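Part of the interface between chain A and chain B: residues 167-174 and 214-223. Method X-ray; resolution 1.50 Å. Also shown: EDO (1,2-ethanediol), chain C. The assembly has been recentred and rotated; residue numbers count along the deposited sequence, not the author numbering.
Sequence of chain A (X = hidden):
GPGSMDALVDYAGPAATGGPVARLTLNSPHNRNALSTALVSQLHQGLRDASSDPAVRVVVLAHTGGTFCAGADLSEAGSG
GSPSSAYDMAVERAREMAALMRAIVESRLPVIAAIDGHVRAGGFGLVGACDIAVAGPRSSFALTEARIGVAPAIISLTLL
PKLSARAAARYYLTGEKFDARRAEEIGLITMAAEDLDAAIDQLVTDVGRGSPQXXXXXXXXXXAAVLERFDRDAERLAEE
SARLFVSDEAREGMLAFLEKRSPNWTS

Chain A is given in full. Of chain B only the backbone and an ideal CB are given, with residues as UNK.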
# COMPACT_ATOMS: atom_id res chain seq x y z
N ALA A 167 -3.45 -6.32 -6.86
CA ALA A 167 -4.51 -5.94 -7.83
C ALA A 167 -3.95 -5.39 -9.15
O ALA A 167 -4.48 -5.72 -10.23
CB ALA A 167 -5.50 -4.95 -7.20
N ALA A 168 -2.92 -4.53 -9.10
CA ALA A 168 -2.30 -4.02 -10.32
C ALA A 168 -1.78 -5.18 -11.19
O ALA A 168 -2.09 -5.26 -12.40
CB ALA A 168 -1.15 -3.00 -9.98
N ALA A 169 -1.05 -6.11 -10.57
CA ALA A 169 -0.50 -7.28 -11.30
C ALA A 169 -1.61 -8.18 -11.89
O ALA A 169 -1.52 -8.60 -13.06
CB ALA A 169 0.45 -8.09 -10.39
N ARG A 170 -2.65 -8.46 -11.11
CA ARG A 170 -3.78 -9.27 -11.63
C ARG A 170 -4.44 -8.62 -12.85
O ARG A 170 -4.46 -9.21 -13.95
CB ARG A 170 -4.83 -9.54 -10.53
CG ARG A 170 -6.07 -10.32 -11.03
CD ARG A 170 -7.19 -10.40 -9.98
NE ARG A 170 -8.34 -11.19 -10.46
CZ ARG A 170 -9.29 -11.67 -9.66
NH1 ARG A 170 -9.24 -11.45 -8.35
NH2 ARG A 170 -10.30 -12.37 -10.17
N TYR A 171 -4.96 -7.40 -12.69
CA TYR A 171 -5.81 -6.77 -13.71
C TYR A 171 -5.05 -6.31 -14.98
O TYR A 171 -5.61 -6.36 -16.08
CB TYR A 171 -6.76 -5.70 -13.08
CG TYR A 171 -7.84 -6.33 -12.18
CD1 TYR A 171 -8.82 -7.16 -12.73
CD2 TYR A 171 -7.85 -6.13 -10.79
CE1 TYR A 171 -9.80 -7.78 -11.91
CE2 TYR A 171 -8.84 -6.74 -9.96
CZ TYR A 171 -9.80 -7.56 -10.54
OH TYR A 171 -10.76 -8.16 -9.75
N TYR A 172 -3.78 -5.91 -14.84
CA TYR A 172 -2.86 -5.65 -15.98
C TYR A 172 -2.65 -6.91 -16.88
O TYR A 172 -2.49 -6.79 -18.11
CB TYR A 172 -1.47 -5.16 -15.48
CG TYR A 172 -1.27 -3.64 -15.19
CD1 TYR A 172 -2.28 -2.86 -14.61
CD2 TYR A 172 -0.03 -3.01 -15.44
CE1 TYR A 172 -2.08 -1.49 -14.32
CE2 TYR A 172 0.17 -1.63 -15.16
CZ TYR A 172 -0.85 -0.89 -14.59
OH TYR A 172 -0.64 0.47 -14.32
N LEU A 173 -2.64 -8.10 -16.27
CA LEU A 173 -2.30 -9.34 -16.99
C LEU A 173 -3.50 -10.20 -17.44
O LEU A 173 -3.42 -10.88 -18.48
CB LEU A 173 -1.29 -10.18 -16.17
CG LEU A 173 0.04 -9.49 -15.82
CD1 LEU A 173 0.87 -10.31 -14.84
CD2 LEU A 173 0.84 -9.13 -17.09
N THR A 174 -4.62 -10.15 -16.70
CA THR A 174 -5.84 -10.92 -17.06
C THR A 174 -6.82 -10.20 -18.00
O THR A 174 -7.60 -10.86 -18.71
CB THR A 174 -6.65 -11.37 -15.81
OG1 THR A 174 -7.27 -10.22 -15.20
CG2 THR A 174 -5.80 -12.15 -14.79
N UNK B 214 2.75 -7.85 -25.41
CA UNK B 214 1.87 -7.11 -24.47
C UNK B 214 1.98 -7.59 -23.03
O UNK B 214 2.05 -6.77 -22.11
CB UNK B 214 0.41 -7.23 -24.92
N UNK B 215 2.00 -8.92 -22.83
CA UNK B 215 2.19 -9.51 -21.49
C UNK B 215 3.56 -9.20 -20.88
O UNK B 215 3.63 -8.84 -19.69
CB UNK B 215 2.01 -11.03 -21.56
N UNK B 216 4.64 -9.31 -21.67
CA UNK B 216 5.98 -8.97 -21.15
C UNK B 216 6.08 -7.49 -20.72
O UNK B 216 6.64 -7.20 -19.63
CB UNK B 216 7.04 -9.27 -22.21
N UNK B 217 5.57 -6.56 -21.53
CA UNK B 217 5.66 -5.13 -21.21
C UNK B 217 4.76 -4.72 -20.04
O UNK B 217 5.14 -3.86 -19.20
CB UNK B 217 5.30 -4.30 -22.44
N UNK B 218 3.57 -5.34 -19.98
CA UNK B 218 2.62 -5.08 -18.88
C UNK B 218 3.19 -5.59 -17.53
O UNK B 218 3.11 -4.88 -16.51
CB UNK B 218 1.28 -5.75 -19.17
N UNK B 219 3.78 -6.80 -17.52
CA UNK B 219 4.50 -7.31 -16.33
C UNK B 219 5.66 -6.38 -15.87
O UNK B 219 5.77 -6.05 -14.66
CB UNK B 219 5.06 -8.70 -16.63
N UNK B 220 6.53 -5.98 -16.80
CA UNK B 220 7.69 -5.14 -16.47
C UNK B 220 7.31 -3.81 -15.78
O UNK B 220 8.04 -3.32 -14.89
CB UNK B 220 8.48 -4.84 -17.75
N UNK B 221 6.17 -3.23 -16.15
CA UNK B 221 5.70 -2.01 -15.44
C UNK B 221 5.53 -2.25 -13.92
O UNK B 221 5.90 -1.39 -13.09
CB UNK B 221 4.37 -1.54 -16.03
N UNK B 222 5.01 -3.44 -13.57
CA UNK B 222 4.71 -3.82 -12.18
C UNK B 222 5.92 -4.35 -11.38
O UNK B 222 5.87 -4.38 -10.14
CB UNK B 222 3.61 -4.89 -12.18
N UNK B 223 7.01 -4.74 -12.07
CA UNK B 223 8.20 -5.31 -11.41
C UNK B 223 9.40 -4.35 -11.24
O UNK B 223 10.34 -4.69 -10.51
CB UNK B 223 8.66 -6.53 -12.21
C1 EDO C . 6.49 3.43 -13.75
O1 EDO C . 6.32 4.52 -12.83
C2 EDO C . 6.99 2.20 -13.01
O2 EDO C . 7.14 1.15 -13.98

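The two helices run nearly antiparallel, at 168°, with axes 9.4 Å apart at closest approach, so chain B meets chain A through positions 215, 218, 219, 221 and 222.

Position 214 has nothing of A:167-174 within 5.5 Å of its ideal CB, and its helical angles (-63/-44) suit almost any residue. It is B:Gly214, which takes no part in this contact; its carbonyl serves its own helix.

At 215 CA-to-CB points sideways, and the ideal CB lies 5.0 Å from A:Leu173 CD2. An apolar chain could cover the end of that leucine; leucine, isoleucine or methionine would suit. The residue is B:Leu215 (m, t), whose end turns nearer: its CD2 comes 3.7 Å from A:Leu173 O and 4.3 Å from A:Leu173 CD2.

Positions 216 and 217 point away, and chain A constrains neither, so small or polar helix-compatible residues would do; they are B:Ala216 and B:Ala217.

Position 218 points toward chain A, and its ideal CB is already 4.0 Å from both A:Leu173 CD2 and A:Tyr172 O. With so little room straight ahead, alanine, serine or perhaps cysteine would suit. In B:Ser218 the m rotamer turns the hydroxyl back along its own helix, where OG donates to B:Gly214 O at 2.8 Å. The carbonyl B:Ser218 O lies at the edge of the A:Tyr172 ring, 3.8 Å from A:Tyr172 CD2.

At 219 CA-to-CB points sideways, and the ideal CB lies 4.3 Å from A:Leu173 CD2. Alanine would suffice, as would a long chain whose aliphatic root packs here while its end leaves. B:Lys219 is of the second kind: its CB lies 4.2 Å from A:Leu173 CD2, and the all-t chain leads away, with NZ hydrogen-bonded elsewhere in the structure.

Position 220 is out of reach, and many residues would do; it holds B:Ala220.

Position 221 points toward chain A, its ideal CB 4.3 Å from A:Tyr172 CE2. The aromatic carbons favour an apolar partner such as leucine, methionine or valine. B:Leu221 brings CD1 to 4.2 Å from A:Tyr172 CE2, and its carbonyl O accepts a hydrogen bond from EDO O2 at 3.0 Å.

Position 222 also points toward chain A, with A:Ala169 CA 4.8 Å from the ideal CB. The small alanines beside the tyrosine ring leave space for a compact branched residue, threonine or valine. B:Thr222 sets CG2 3.7 Å from A:Tyr172 CD2 and 4.3 Å from A:Ala169 CA; its OG1 donates to B:Lys219 O at 2.8 Å.

Position 223 is out of reach, so this stretch of chain A does not discriminate among small, polar or longer residues; it carries B:Thr223.

Chain B 214-223: GLAASKALTT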
# COMPACT_ATOMS: atom_id res chain seq x y z
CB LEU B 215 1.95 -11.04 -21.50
CG LEU B 215 0.52 -11.49 -21.82
CD1 LEU B 215 0.43 -12.98 -22.09
CD2 LEU B 215 -0.45 -11.08 -20.70
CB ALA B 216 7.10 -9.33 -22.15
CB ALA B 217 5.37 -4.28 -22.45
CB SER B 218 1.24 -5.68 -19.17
OG SER B 218 0.62 -5.15 -20.35
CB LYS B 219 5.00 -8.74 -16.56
CG LYS B 219 5.88 -9.30 -15.42
CD LYS B 219 6.13 -10.83 -15.48
CE LYS B 219 7.22 -11.23 -14.49
NZ LYS B 219 7.26 -12.71 -14.21
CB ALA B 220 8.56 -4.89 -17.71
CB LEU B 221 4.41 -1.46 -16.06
CG LEU B 221 4.48 -0.94 -17.51
CD1 LEU B 221 3.09 -0.92 -18.12
CD2 LEU B 221 5.13 0.45 -17.56
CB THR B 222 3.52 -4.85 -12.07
OG1 THR B 222 3.92 -6.16 -12.51
CG2 THR B 222 2.28 -4.35 -12.86
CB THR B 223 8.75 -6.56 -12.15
OG1 THR B 223 9.14 -6.19 -13.49
CG2 THR B 223 7.72 -7.70 -12.18
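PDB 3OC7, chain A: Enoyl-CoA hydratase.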